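Local coordinates for uroporphyrin-III C-methyltransferase (Thermus thermophilus, PDB 1VE2) that methylates uroporphyrinogen III with S-adenosyl-L-methionine as methyl donor, a step of tetrapyrrole biosynthesis, at the interface of chains A and B. Coordinates in Å, arbitrary orientation; residue numbers count along the deposited sequence, not the author numbering. Chains: chain A/B, Uroporphyrin-III C-methyltransferase.

The interface of chains A and B. Residues chain A 119, 123, 127-128; chain B 88, 90-91, 111, 113.
A:Ser123, on helix 119-124, and B:Asp88, in a loop of the other subunit, illustrate how a polar contact can be set among apolar ones at a dimer interface. The serine hydroxyl OG donates to the carboxylate oxygen B:Asp88 OD1 at 2.7 Å, coming in on the syn side but 32° out of the carboxylate plane. With OG beside the backbone N (chi1 -67°), the same hydroxyl also lies 3.2 Å from A:Val119 O, one helical turn back, a longer bond that ties it to its own helix. On the acceptor side, the backbone amide B:Met90 N binds B:Asp88 OD1 at 2.8 Å from the opposite face of the carboxylate. This amide bond helps orient the carboxylate, and OD1 is held from both faces.

Apolar packing flanks the polar pair. The methyl A:Val119 CG1 meets B:Val91 CG2 at 3.6 Å, the two side chains crossing at about a right angle. B:Met90 bends at both chi2 and chi3; its CB and CG pass beside the serine, and the bend carries the terminal methyl CE to the proline ring, 3.8 Å from A:Pro128 CD.

The patch joins a helix and the following loop of one subunit to loops of its partner. B:Asp88 belongs to the GGDP motif of the methylase family, so the contact ties a loop that probably lines the cofactor site to the neighbouring subunit. Repeated by the two-fold axis, it helps hold together the dimer of this tetrapyrrole methylase, probably the functional form.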
ATOM      1  N   VAL A 119       1.321  -3.515   4.263  1.00 24.54           N
ATOM      2  CA  VAL A 119       0.051  -2.837   4.489  1.00 25.33           C
ATOM      3  C   VAL A 119      -1.184  -3.557   3.948  1.00 25.40           C
ATOM      4  O   VAL A 119      -2.215  -3.631   4.617  1.00 24.50           O
ATOM      5  CB  VAL A 119       0.095  -1.407   3.890  1.00 27.50           C
ATOM      6  CG1 VAL A 119      -1.254  -0.728   4.041  1.00 28.09           C
ATOM      7  CG2 VAL A 119       1.185  -0.590   4.585  1.00 27.86           C
ATOM      8  N   SER A 123      -4.345  -5.060   6.202  1.00 22.26           N
ATOM      9  CA  SER A 123      -5.711  -4.597   5.983  1.00 23.70           C
ATOM     10  C   SER A 123      -6.623  -5.785   5.676  1.00 24.03           C
ATOM     11  O   SER A 123      -7.767  -5.826   6.122  1.00 24.34           O
ATOM     12  CB  SER A 123      -5.774  -3.591   4.828  1.00 23.63           C
ATOM     13  OG  SER A 123      -5.107  -2.383   5.165  1.00 28.10           O
ATOM     14  N   LEU A 127      -6.639  -5.351  10.191  1.00 23.39           N
ATOM     15  CA  LEU A 127      -5.764  -4.795  11.213  1.00 23.22           C
ATOM     16  C   LEU A 127      -5.235  -3.416  10.805  1.00 23.36           C
ATOM     17  O   LEU A 127      -4.638  -3.264   9.742  1.00 22.60           O
ATOM     18  CB  LEU A 127      -4.599  -5.751  11.449  1.00 23.69           C
ATOM     19  CG  LEU A 127      -5.018  -7.194  11.749  1.00 23.26           C
ATOM     20  CD1 LEU A 127      -3.768  -8.050  11.857  1.00 25.23           C
ATOM     21  CD2 LEU A 127      -5.834  -7.259  13.034  1.00 25.25           C
ATOM     22  N   PRO A 128      -5.442  -2.398  11.658  1.00 22.91           N
ATOM     23  CA  PRO A 128      -4.989  -1.028  11.392  1.00 22.46           C
ATOM     24  C   PRO A 128      -3.538  -0.777  11.809  1.00 22.67           C
ATOM     25  O   PRO A 128      -3.020  -1.438  12.710  1.00 21.34           O
ATOM     26  CB  PRO A 128      -5.969  -0.194  12.207  1.00 23.88           C
ATOM     27  CG  PRO A 128      -6.124  -1.035  13.452  1.00 22.52           C
ATOM     28  CD  PRO A 128      -6.259  -2.452  12.888  1.00 22.97           C
TER
ATOM     29  N   ASP B  88      -7.169   2.520   0.630  1.00 21.52           N
ATOM     30  CA  ASP B  88      -7.348   1.305   1.419  1.00 23.57           C
ATOM     31  C   ASP B  88      -8.216   1.640   2.635  1.00 24.13           C
ATOM     32  O   ASP B  88      -8.024   2.677   3.273  1.00 23.43           O
ATOM     33  CB  ASP B  88      -5.988   0.756   1.866  1.00 24.21           C
ATOM     34  CG  ASP B  88      -6.117  -0.487   2.721  1.00 25.07           C
ATOM     35  OD1 ASP B  88      -6.334  -0.346   3.941  1.00 25.26           O
ATOM     36  OD2 ASP B  88      -6.020  -1.605   2.165  1.00 24.68           O
ATOM     37  N   MET B  90      -8.333   0.539   5.708  1.00 26.57           N
ATOM     38  CA  MET B  90      -7.703   0.624   7.019  1.00 26.30           C
ATOM     39  C   MET B  90      -6.575   1.633   7.125  1.00 26.23           C
ATOM     40  O   MET B  90      -6.002   1.804   8.195  1.00 25.34           O
ATOM     41  CB  MET B  90      -7.163  -0.748   7.424  1.00 26.23           C
ATOM     42  CG  MET B  90      -8.192  -1.855   7.358  1.00 27.71           C
ATOM     43  SD  MET B  90      -9.566  -1.566   8.497  1.00 30.56           S
ATOM     44  CE  MET B  90      -8.770  -1.994  10.022  1.00 29.01           C
ATOM     45  N   VAL B  91      -6.248   2.299   6.026  1.00 26.95           N
ATOM     46  CA  VAL B  91      -5.159   3.260   6.053  1.00 28.33           C
ATOM     47  C   VAL B  91      -5.611   4.702   6.247  1.00 29.24           C
ATOM     48  O   VAL B  91      -6.331   5.258   5.423  1.00 28.30           O
ATOM     49  CB  VAL B  91      -4.302   3.167   4.765  1.00 28.85           C
ATOM     50  CG1 VAL B  91      -3.146   4.174   4.826  1.00 29.17           C
ATOM     51  CG2 VAL B  91      -3.754   1.758   4.612  1.00 29.44           C
ATOM     52  N   VAL B 111     -12.843  -7.052   5.550  1.00 21.50           N
ATOM     53  CA  VAL B 111     -12.124  -5.892   5.040  1.00 21.70           C
ATOM     54  C   VAL B 111     -11.487  -6.256   3.708  1.00 19.67           C
ATOM     55  O   VAL B 111     -10.765  -7.248   3.597  1.00 21.67           O
ATOM     56  CB  VAL B 111     -11.026  -5.418   6.014  1.00 22.88           C
ATOM     57  CG1 VAL B 111     -10.342  -4.169   5.454  1.00 20.95           C
ATOM     58  CG2 VAL B 111     -11.638  -5.121   7.384  1.00 23.81           C
ATOM     59  N   PRO B 113      -8.960  -4.899   1.014  1.00 17.60           N
ATOM     60  CA  PRO B 113      -7.860  -3.964   0.733  1.00 18.52           C
ATOM     61  C   PRO B 113      -7.939  -3.285  -0.635  1.00 18.39           C
ATOM     62  O   PRO B 113      -8.478  -3.839  -1.600  1.00 17.05           O
ATOM     63  CB  PRO B 113      -6.607  -4.847   0.840  1.00 20.46           C
ATOM     64  CG  PRO B 113      -7.038  -5.989   1.698  1.00 22.76           C
ATOM     65  CD  PRO B 113      -8.443  -6.261   1.244  1.00 19.52           C
TER